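Local coordinates for endoglucanase E (Clostridium thermocellum, PDB 2WAO), which probably removes acetyl groups from plant cell-wall polysaccharides as a family 2 carbohydrate esterase and binds cello-oligosaccharide in its active-site region, at residues Trp54-Val59 against Asn153-Tyr158; Leu89-Arg94 against Val102-Phe107; Arg164-Ser169 against Arg322-Ile327. All coordinates share one frame; numbering follows the deposited sequence.

Contact 1: Trp54-Val59 against Asn153-Tyr158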
loop_
_atom_site.group_PDB
_atom_site.type_symbol
_atom_site.label_atom_id
_atom_site.label_comp_id
_atom_site.label_asym_id
_atom_site.label_seq_id
_atom_site.Cartn_x
_atom_site.Cartn_y
_atom_site.Cartn_z
ATOM N N TRP A 54 6.242 -7.753 9.755
ATOM C CA TRP A 54 6.107 -9.073 9.190
ATOM C C TRP A 54 6.464 -8.990 7.726
ATOM O O TRP A 54 6.149 -7.982 7.077
ATOM C CB TRP A 54 4.642 -9.553 9.311
ATOM C CG TRP A 54 4.337 -10.090 10.730
ATOM C CD1 TRP A 54 4.180 -9.358 11.886
ATOM C CD2 TRP A 54 4.312 -11.470 11.113
ATOM N NE1 TRP A 54 3.981 -10.221 12.975
ATOM C CE2 TRP A 54 4.074 -11.516 12.523
ATOM C CE3 TRP A 54 4.455 -12.678 10.397
ATOM C CZ2 TRP A 54 3.957 -12.734 13.235
ATOM C CZ3 TRP A 54 4.343 -13.895 11.113
ATOM C CH2 TRP A 54 4.102 -13.895 12.523
ATOM N N PHE A 55 7.029 -10.086 7.237
ATOM C CA PHE A 55 7.501 -10.244 5.851
ATOM C C PHE A 55 7.040 -11.540 5.224
ATOM O O PHE A 55 6.759 -12.525 5.918
ATOM C CB PHE A 55 9.023 -10.191 5.775
ATOM C CG PHE A 55 9.611 -8.982 6.445
ATOM C CD1 PHE A 55 9.870 -7.820 5.724
ATOM C CD2 PHE A 55 9.801 -8.989 7.830
ATOM C CE1 PHE A 55 10.367 -6.649 6.377
ATOM C CE2 PHE A 55 10.308 -7.841 8.488
ATOM C CZ PHE A 55 10.590 -6.682 7.748
ATOM N N GLN A 56 7.017 -11.563 3.892
ATOM C CA GLN A 56 6.845 -12.836 3.174
ATOM C C GLN A 56 7.828 -12.828 2.010
ATOM O O GLN A 56 7.976 -11.776 1.336
ATOM C CB GLN A 56 5.425 -12.967 2.630
ATOM C CG GLN A 56 5.159 -14.357 1.958
ATOM C CD GLN A 56 3.706 -14.608 1.739
ATOM O OE1 GLN A 56 3.152 -15.676 2.133
ATOM N NE2 GLN A 56 3.041 -13.626 1.098
ATOM N N ALA A 57 8.509 -13.971 1.807
ATOM C CA ALA A 57 9.322 -14.241 0.608
ATOM C C ALA A 57 8.447 -14.956 -0.420
ATOM O O ALA A 57 7.681 -15.854 -0.082
ATOM C CB ALA A 57 10.526 -15.120 0.985
ATOM N N ILE A 58 8.521 -14.531 -1.674
ATOM C CA ILE A 58 7.803 -15.183 -2.755
ATOM C C ILE A 58 8.870 -15.651 -3.721
ATOM O O ILE A 58 9.578 -14.823 -4.306
ATOM C CB ILE A 58 6.791 -14.241 -3.473
ATOM C CG1 ILE A 58 5.779 -13.648 -2.475
ATOM C CG2 ILE A 58 6.007 -15.043 -4.539
ATOM C CD1 ILE A 58 6.176 -12.314 -1.874
ATOM N N VAL A 59 9.011 -16.965 -3.867
ATOM C CA VAL A 59 10.183 -17.515 -4.550
ATOM C C VAL A 59 9.697 -18.276 -5.747
ATOM O O VAL A 59 8.899 -19.211 -5.599
ATOM C CB VAL A 59 11.036 -18.414 -3.629
ATOM C CG1 VAL A 59 12.241 -18.952 -4.439
ATOM C CG2 VAL A 59 11.549 -17.611 -2.467
ATOM N N ASN A 153 -1.895 -8.379 6.017
ATOM C CA ASN A 153 -1.178 -8.841 4.848
ATOM C C ASN A 153 -1.398 -7.941 3.612
ATOM O O ASN A 153 -2.282 -8.217 2.752
ATOM C CB ASN A 153 -1.555 -10.305 4.547
ATOM C CG ASN A 153 -0.839 -10.853 3.345
ATOM O OD1 ASN A 153 -1.150 -11.960 2.860
ATOM N ND2 ASN A 153 0.179 -10.144 2.894
ATOM N N SER A 154 -0.531 -6.919 3.485
ATOM C CA SER A 154 -0.628 -6.023 2.318
ATOM C C SER A 154 -0.389 -6.705 0.963
ATOM O O SER A 154 -0.760 -6.144 -0.064
ATOM C CB SER A 154 0.275 -4.799 2.440
ATOM O OG SER A 154 1.607 -5.242 2.524
ATOM N N TYR A 155 0.233 -7.884 0.964
ATOM C CA TYR A 155 0.415 -8.628 -0.308
ATOM C C TYR A 155 -0.956 -8.999 -0.883
ATOM O O TYR A 155 -1.094 -9.137 -2.100
ATOM C CB TYR A 155 1.235 -9.921 -0.096
ATOM C CG TYR A 155 1.683 -10.600 -1.399
ATOM C CD1 TYR A 155 2.729 -10.055 -2.154
ATOM C CD2 TYR A 155 1.048 -11.769 -1.862
ATOM C CE1 TYR A 155 3.160 -10.667 -3.315
ATOM C CE2 TYR A 155 1.465 -12.394 -3.034
ATOM C CZ TYR A 155 2.532 -11.841 -3.738
ATOM O OH TYR A 155 2.957 -12.440 -4.884
ATOM N N MET A 156 -1.961 -9.168 -0.005
ATOM C CA MET A 156 -3.332 -9.518 -0.441
ATOM C C MET A 156 -4.311 -8.317 -0.249
ATOM O O MET A 156 -5.527 -8.489 -0.052
ATOM C CB MET A 156 -3.825 -10.809 0.215
ATOM C CG MET A 156 -3.042 -12.074 -0.239
ATOM S SD MET A 156 -3.117 -12.308 -2.037
ATOM C CE MET A 156 -4.818 -12.804 -2.232
ATOM N N SER A 157 -3.751 -7.093 -0.266
ATOM C CA SER A 157 -4.587 -5.887 -0.330
ATOM C C SER A 157 -5.141 -5.752 -1.745
ATOM O O SER A 157 -4.547 -6.256 -2.725
ATOM C CB SER A 157 -3.783 -4.638 0.008
ATOM O OG SER A 157 -2.911 -4.306 -1.055
ATOM N N TYR A 158 -6.284 -5.080 -1.861
ATOM C CA TYR A 158 -6.842 -4.823 -3.215
ATOM C C TYR A 158 -5.792 -4.114 -4.064
ATOM O O TYR A 158 -5.763 -4.301 -5.298
ATOM C CB TYR A 158 -8.114 -3.981 -3.158
ATOM C CG TYR A 158 -7.865 -2.544 -2.800
ATOM C CD1 TYR A 158 -7.790 -1.559 -3.802
ATOM C CD2 TYR A 158 -7.661 -2.157 -1.456
ATOM C CE1 TYR A 158 -7.523 -0.248 -3.494
ATOM C CE2 TYR A 158 -7.390 -0.820 -1.126
ATOM C CZ TYR A 158 -7.334 0.114 -2.152
ATOM O OH TYR A 158 -7.049 1.424 -1.905
#
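Y155 is the residue through which N153-Y158 meets the strand W54-V59, and two side chains of one strand face, Q56 and I58, receive it. The walk begins at N153, whose carbonyl O takes the N-H of M156 at 2.9 Å and so starts the short 3-10 turn. S154 turns its hydroxyl to the end of strand 85-93, where it bonds R94 O and W92 NE1. The side chain of Y155 then leaves the turn with CG anti to the backbone N (chi1 -169°), which carries the ring out to the strand. I58 comes from the opposite direction and meets the ring obliquely: its CD1 lies 3.7 Å from Y155 CE1, while its CG1 comes to 3.9 Å from Y155 OH. Q56, an extended chain, crosses the tyrosine at about a right angle, its amide plane turned 85° from the ring. The I58 pair is apolar packing; the Q56 amide end lies obliquely by the same ring. W92 meets Y155 edge-to-face, and R164 forms a cation-pi pair with it. Past M156, which rests on I313 and Q317, S157 N reaches S154 O at 3.1 Å. S157 stands at the N-cap of the next helix, and Y158 opens it. The segment thus bridges strands 52-59 and 85-93 of the N-terminal sheet to helices 158-165 and 313-331 of the esterase domain.

Contact 2: Leu89-Arg94 against Val102-Phe107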
loop_
_atom_site.group_PDB
_atom_site.type_symbol
_atom_site.label_atom_id
_atom_site.label_comp_id
_atom_site.label_asym_id
_atom_site.label_seq_id
_atom_site.Cartn_x
_atom_site.Cartn_y
_atom_site.Cartn_z
ATOM N N LEU A 89 13.217 -13.969 -6.502
ATOM C CA LEU A 89 12.823 -13.708 -5.116
ATOM C C LEU A 89 12.192 -12.334 -4.976
ATOM O O LEU A 89 12.736 -11.355 -5.470
ATOM C CB LEU A 89 14.028 -13.773 -4.203
ATOM C CG LEU A 89 13.937 -13.270 -2.767
ATOM C CD1 LEU A 89 12.942 -14.157 -1.973
ATOM C CD2 LEU A 89 15.355 -13.261 -2.098
ATOM N N VAL A 90 11.040 -12.279 -4.307
ATOM C CA VAL A 90 10.499 -10.993 -3.865
ATOM C C VAL A 90 10.426 -11.072 -2.329
ATOM O O VAL A 90 9.922 -12.077 -1.786
ATOM C CB VAL A 90 9.098 -10.736 -4.435
ATOM C CG1 VAL A 90 8.478 -9.507 -3.773
ATOM C CG2 VAL A 90 9.137 -10.612 -5.951
ATOM N N LEU A 91 10.977 -10.070 -1.643
ATOM C CA LEU A 91 10.844 -9.991 -0.167
ATOM C C LEU A 91 9.898 -8.822 0.167
ATOM O O LEU A 91 10.217 -7.662 -0.118
ATOM C CB LEU A 91 12.232 -9.833 0.488
ATOM C CG LEU A 91 12.264 -9.667 2.000
ATOM C CD1 LEU A 91 11.582 -10.862 2.716
ATOM C CD2 LEU A 91 13.714 -9.471 2.519
ATOM N N TRP A 92 8.745 -9.116 0.776
ATOM C CA TRP A 92 7.633 -8.156 0.865
ATOM C C TRP A 92 7.366 -7.744 2.314
ATOM O O TRP A 92 7.250 -8.606 3.215
ATOM C CB TRP A 92 6.378 -8.808 0.268
ATOM C CG TRP A 92 5.133 -7.941 0.200
ATOM C CD1 TRP A 92 4.262 -7.633 1.229
ATOM C CD2 TRP A 92 4.652 -7.244 -0.957
ATOM N NE1 TRP A 92 3.284 -6.788 0.769
ATOM C CE2 TRP A 92 3.483 -6.555 -0.572
ATOM C CE3 TRP A 92 5.086 -7.160 -2.299
ATOM C CZ2 TRP A 92 2.726 -5.786 -1.479
ATOM C CZ3 TRP A 92 4.331 -6.369 -3.199
ATOM C CH2 TRP A 92 3.143 -5.731 -2.780
ATOM N N LYS A 93 7.304 -6.435 2.554
ATOM C CA LYS A 93 6.995 -5.925 3.875
ATOM C C LYS A 93 5.453 -5.947 4.013
ATOM O O LYS A 93 4.713 -5.156 3.373
ATOM C CB LYS A 93 7.529 -4.503 4.073
ATOM C CG LYS A 93 7.289 -3.985 5.507
ATOM C CD LYS A 93 7.780 -2.503 5.638
ATOM C CE LYS A 93 7.892 -2.068 7.107
ATOM N NZ LYS A 93 6.640 -1.388 7.669
ATOM N N ARG A 94 4.959 -6.873 4.809
ATOM C CA ARG A 94 3.484 -7.009 4.951
ATOM C C ARG A 94 2.818 -5.868 5.696
ATOM O O ARG A 94 1.703 -5.437 5.332
ATOM C CB ARG A 94 3.170 -8.305 5.682
ATOM C CG ARG A 94 3.569 -9.500 4.871
ATOM C CD ARG A 94 3.623 -10.778 5.767
ATOM N NE ARG A 94 2.412 -11.052 6.605
ATOM C CZ ARG A 94 1.455 -11.953 6.332
ATOM N NH1 ARG A 94 1.430 -12.651 5.186
ATOM N NH2 ARG A 94 0.471 -12.150 7.199
ATOM N N VAL A 102 12.281 -0.339 8.523
ATOM C CA VAL A 102 12.999 -1.581 8.317
ATOM C C VAL A 102 14.231 -1.247 7.471
ATOM O O VAL A 102 14.137 -0.472 6.512
ATOM C CB VAL A 102 12.088 -2.536 7.535
ATOM C CG1 VAL A 102 12.867 -3.748 6.870
ATOM C CG2 VAL A 102 10.972 -3.008 8.465
ATOM N N GLN A 103 15.347 -1.855 7.822
ATOM C CA GLN A 103 16.584 -1.666 7.059
ATOM C C GLN A 103 17.028 -3.042 6.577
ATOM O O GLN A 103 17.050 -4.013 7.363
ATOM C CB GLN A 103 17.626 -0.999 7.959
ATOM C CG GLN A 103 18.959 -0.685 7.254
ATOM C CD GLN A 103 19.914 0.140 8.099
ATOM O OE1 GLN A 103 19.929 0.035 9.348
ATOM N NE2 GLN A 103 20.702 1.001 7.432
ATOM N N PHE A 104 17.358 -3.127 5.284
ATOM C CA PHE A 104 17.856 -4.351 4.699
ATOM C C PHE A 104 19.353 -4.281 4.751
ATOM O O PHE A 104 19.968 -3.361 4.186
ATOM C CB PHE A 104 17.302 -4.591 3.271
ATOM C CG PHE A 104 15.824 -4.773 3.271
ATOM C CD1 PHE A 104 15.270 -5.973 3.673
ATOM C CD2 PHE A 104 14.989 -3.704 2.967
ATOM C CE1 PHE A 104 13.883 -6.131 3.734
ATOM C CE2 PHE A 104 13.599 -3.835 3.028
ATOM C CZ PHE A 104 13.047 -5.060 3.409
ATOM N N LEU A 105 19.933 -5.217 5.490
ATOM C CA LEU A 105 21.362 -5.165 5.745
ATOM C C LEU A 105 22.195 -6.116 4.894
ATOM O O LEU A 105 23.411 -6.126 5.030
ATOM C CB LEU A 105 21.647 -5.350 7.232
ATOM C CG LEU A 105 21.092 -4.225 8.091
ATOM C CD1 LEU A 105 21.082 -4.753 9.523
ATOM C CD2 LEU A 105 21.935 -2.949 7.973
ATOM N N GLY A 106 21.566 -6.868 3.991
ATOM C CA GLY A 106 22.335 -7.700 3.078
ATOM C C GLY A 106 21.754 -9.067 2.884
ATOM O O GLY A 106 21.101 -9.603 3.770
ATOM N N PHE A 107 22.011 -9.629 1.713
ATOM C CA PHE A 107 21.572 -10.975 1.395
ATOM C C PHE A 107 22.749 -11.918 1.427
ATOM O O PHE A 107 23.891 -11.489 1.274
ATOM C CB PHE A 107 20.910 -10.995 0.011
ATOM C CG PHE A 107 19.529 -10.373 -0.013
ATOM C CD1 PHE A 107 18.392 -11.169 0.129
ATOM C CD2 PHE A 107 19.369 -8.994 -0.205
ATOM C CE1 PHE A 107 17.092 -10.571 0.107
ATOM C CE2 PHE A 107 18.092 -8.392 -0.241
ATOM C CZ PHE A 107 16.972 -9.175 -0.081
#
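L89-K93 and V102-F107 run nearly antiparallel, their short axes 158° apart and 10.7 Å from each other at closest approach. They are consecutive in the chain yet lie in two different sheets, so they face each other across the interior of a beta-sandwich, as in the galactose-binding-like clan to which this N-terminal domain belongs. The gap is not uniform: the CA atoms of L91 and F104 are 10.2 Å apart, those of K93 and V102 only 8.6 Å, so the two strands draw together toward the loop that connects them.

Alternation along strand 85-93 sends L89, L91 and K93 inward. The opposing strand departs from that rule. F104 and F107, three residues apart, both face the interior, because the backbone leaves regular strand geometry at L105 and G106, the latter with phi 138°, a region used mainly by glycine. L91 CD2 reaches both phenylalanines, F104 CE1 at 3.6 Å and, more loosely, F107 CZ at 4.2 Å. L89 CD2 meets the neighbouring ring atom, F107 CE1, at 3.9 Å. All three approaches are oblique to the rings. Beyond the strands, V34 and V45 extend this apolar layer.

K93 shows how a lysine can serve an apolar interior. Its chain stays extended to CE, and chi4 (-93°) then turns NZ aside, where the ammonium group is bound by the carbonyl oxygens of A28 and T95. The methylene next to the nitrogen does the packing: K93 CE presses on V102 CG2 at 3.5 Å, tighter than usual. The other branch of the valine, CG1, sits 3.7 Å above one face of the F104 ring, displaced toward its rim.

Contact 3: Arg164-Ser169 against Arg322-Ile327; sequences RNLNAS and RLTAEI. With FMT (formic acid), chain I; FMT (formic acid), chain M.
N165 and T324 meet where helix 158-165 ends against helix 313-331, their side chains crossing at about a right angle. N165 OD1 lies 3.0 Å from T324 OG1, but the threonine proton can also go to A320 O, one turn back in its own helix, so the bond is not settled. T324 holds OG1 beside its backbone N (chi1 -68°), which sets the hydroxyl within reach of that carbonyl and leaves CG2 to pack. This methyl touches N165 CB at 3.6 Å and L166 CD2 at 3.9 Å, with L166 and T324 sliding past each other. The second branch of L166, CD1, rests on I327 CG2 at 3.8 Å, the two side chains again nearly perpendicular.

R164 holds a formic acid molecule, probably present as formate, edge-on by two almost straight bonds, NE to O2 and NH2 to O1, each 2.9 Å; its NH1 also bonds Y155 O. R322 holds another through NE. Both, probably from the crystallisation liquor, merely occupy the arginines in this crystal. The chemistry implies that apolar branches join helix 313-331 to the end of helix 158-165 and the turn after it, with one hydroxyl having two acceptors within reach.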
loop_
_atom_site.group_PDB
_atom_site.type_symbol
_atom_site.label_atom_id
_atom_site.label_comp_id
_atom_site.label_asym_id
_atom_site.label_seq_id
_atom_site.Cartn_x
_atom_site.Cartn_y
_atom_site.Cartn_z
ATOM N N ARG A 164 -0.612 -6.480 -9.422
ATOM C CA ARG A 164 -0.177 -7.732 -10.058
ATOM C C ARG A 164 -1.085 -7.978 -11.277
ATOM O O ARG A 164 -0.553 -8.363 -12.331
ATOM C CB ARG A 164 -0.215 -8.919 -9.086
ATOM C CG ARG A 164 0.863 -8.901 -8.076
ATOM C CD ARG A 164 0.936 -10.226 -7.319
ATOM N NE ARG A 164 -0.274 -10.552 -6.563
ATOM C CZ ARG A 164 -0.516 -10.158 -5.306
ATOM N NH1 ARG A 164 0.335 -9.352 -4.653
ATOM N NH2 ARG A 164 -1.634 -10.532 -4.721
ATOM N N ASN A 165 -2.390 -7.737 -11.168
ATOM C CA ASN A 165 -3.329 -7.943 -12.304
ATOM C C ASN A 165 -2.855 -7.145 -13.522
ATOM O O ASN A 165 -2.932 -7.630 -14.654
ATOM C CB ASN A 165 -4.783 -7.483 -12.006
ATOM C CG ASN A 165 -5.565 -8.421 -11.069
ATOM O OD1 ASN A 165 -6.617 -8.023 -10.491
ATOM N ND2 ASN A 165 -5.074 -9.629 -10.898
ATOM N N LEU A 166 -2.354 -5.925 -13.280
ATOM C CA LEU A 166 -1.948 -4.997 -14.349
ATOM C C LEU A 166 -0.488 -5.057 -14.760
ATOM O O LEU A 166 -0.058 -4.282 -15.631
ATOM C CB LEU A 166 -2.289 -3.548 -13.963
ATOM C CG LEU A 166 -3.775 -3.259 -13.701
ATOM C CD1 LEU A 166 -3.930 -1.943 -12.948
ATOM C CD2 LEU A 166 -4.617 -3.254 -14.955
ATOM N N ASN A 167 0.298 -5.933 -14.149
ATOM C CA ASN A 167 1.747 -5.984 -14.376
ATOM C C ASN A 167 2.420 -4.618 -14.112
ATOM O O ASN A 167 3.297 -4.161 -14.862
ATOM C CB ASN A 167 2.063 -6.472 -15.799
ATOM C CG ASN A 167 3.503 -6.927 -15.940
ATOM O OD1 ASN A 167 4.033 -7.566 -15.044
ATOM N ND2 ASN A 167 4.132 -6.608 -17.068
ATOM N N ALA A 168 2.013 -4.022 -12.999
ATOM C CA ALA A 168 2.449 -2.702 -12.585
ATOM C C ALA A 168 3.141 -2.774 -11.237
ATOM O O ALA A 168 2.836 -3.628 -10.408
ATOM C CB ALA A 168 1.253 -1.795 -12.498
ATOM N N SER A 169 4.077 -1.890 -10.988
ATOM C CA SER A 169 4.580 -1.784 -9.610
ATOM C C SER A 169 3.647 -0.850 -8.825
ATOM O O SER A 169 2.845 -0.096 -9.413
ATOM C CB SER A 169 6.019 -1.270 -9.632
ATOM O OG SER A 169 6.032 -0.001 -10.196
ATOM N N ARG A 322 -12.862 -4.928 -9.515
ATOM C CA ARG A 322 -13.513 -3.707 -9.918
ATOM C C ARG A 322 -12.464 -2.669 -10.371
ATOM O O ARG A 322 -12.564 -2.099 -11.483
ATOM C CB ARG A 322 -14.397 -3.171 -8.795
ATOM C CG ARG A 322 -15.062 -1.840 -9.106
ATOM C CD ARG A 322 -16.029 -1.454 -8.025
ATOM N NE ARG A 322 -17.005 -2.498 -7.747
ATOM C CZ ARG A 322 -18.159 -2.658 -8.403
ATOM N NH1 ARG A 322 -18.498 -1.841 -9.389
ATOM N NH2 ARG A 322 -18.968 -3.653 -8.080
ATOM N N LEU A 323 -11.457 -2.452 -9.527
ATOM C CA LEU A 323 -10.474 -1.391 -9.775
ATOM C C LEU A 323 -9.588 -1.693 -11.019
ATOM O O LEU A 323 -9.219 -0.762 -11.788
ATOM C CB LEU A 323 -9.608 -1.156 -8.534
ATOM C CG LEU A 323 -8.502 -0.093 -8.684
ATOM C CD1 LEU A 323 -9.171 1.319 -8.913
ATOM C CD2 LEU A 323 -7.579 -0.063 -7.447
ATOM N N THR A 324 -9.265 -2.976 -11.194
ATOM C CA THR A 324 -8.460 -3.454 -12.322
ATOM C C THR A 324 -9.233 -3.089 -13.586
ATOM O O THR A 324 -8.626 -2.551 -14.511
ATOM C CB THR A 324 -8.120 -4.990 -12.227
ATOM O OG1 THR A 324 -7.229 -5.185 -11.111
ATOM C CG2 THR A 324 -7.398 -5.513 -13.520
ATOM N N ALA A 325 -10.542 -3.391 -13.619
ATOM C CA ALA A 325 -11.341 -3.123 -14.828
ATOM C C ALA A 325 -11.432 -1.604 -15.108
ATOM O O ALA A 325 -11.335 -1.205 -16.270
ATOM C CB ALA A 325 -12.726 -3.775 -14.748
ATOM N N GLU A 326 -11.613 -0.763 -14.078
ATOM C CA GLU A 326 -11.625 0.718 -14.223
ATOM C C GLU A 326 -10.302 1.273 -14.843
ATOM O O GLU A 326 -10.287 2.065 -15.805
ATOM C CB GLU A 326 -11.824 1.364 -12.835
ATOM C CG GLU A 326 -13.220 1.167 -12.157
ATOM C CD GLU A 326 -14.401 1.864 -12.877
ATOM O OE1 GLU A 326 -14.189 2.828 -13.638
ATOM O OE2 GLU A 326 -15.552 1.435 -12.659
ATOM N N ILE A 327 -9.190 0.835 -14.287
ATOM C CA ILE A 327 -7.883 1.287 -14.775
ATOM C C ILE A 327 -7.634 0.761 -16.212
ATOM O O ILE A 327 -7.208 1.523 -17.084
ATOM C CB ILE A 327 -6.774 0.901 -13.825
ATOM C CG1 ILE A 327 -6.953 1.647 -12.502
ATOM C CG2 ILE A 327 -5.423 1.262 -14.439
ATOM C CD1 ILE A 327 -6.098 1.052 -11.350
HETATM C C FMT I . -3.346 -12.103 -7.398
HETATM O O1 FMT I . -3.458 -12.331 -6.168
HETATM O O2 FMT I . -2.268 -12.000 -8.043
HETATM C C FMT M . -16.015 -4.515 -4.146
HETATM O O1 FMT M . -16.357 -4.046 -3.023
HETATM O O2 FMT M . -15.860 -3.922 -5.252
#

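Contact 1 touches both of the others. Its centre is about 12 Å from that of contact 2 and about 17 Å from that of contact 3; the centres of contacts 2 and 3 are about 24 Å apart, and those two do not touch. Contacts 1 and 2 share a sheet, and W54 O to R94 N (2.8 Å) ties neighbouring strands 52-59 and 85-93. Toward contact 3 the link is Y155 O to R164 NH1 (2.9 Å), with Y158 packing on L323. The glycan pocket includes S131, W309 and H310 but no contact residue; the K93 side chain is about 12 Å from a glucose unit of the bound glycan. Helix 313-331, used by contact 3, begins just after H310.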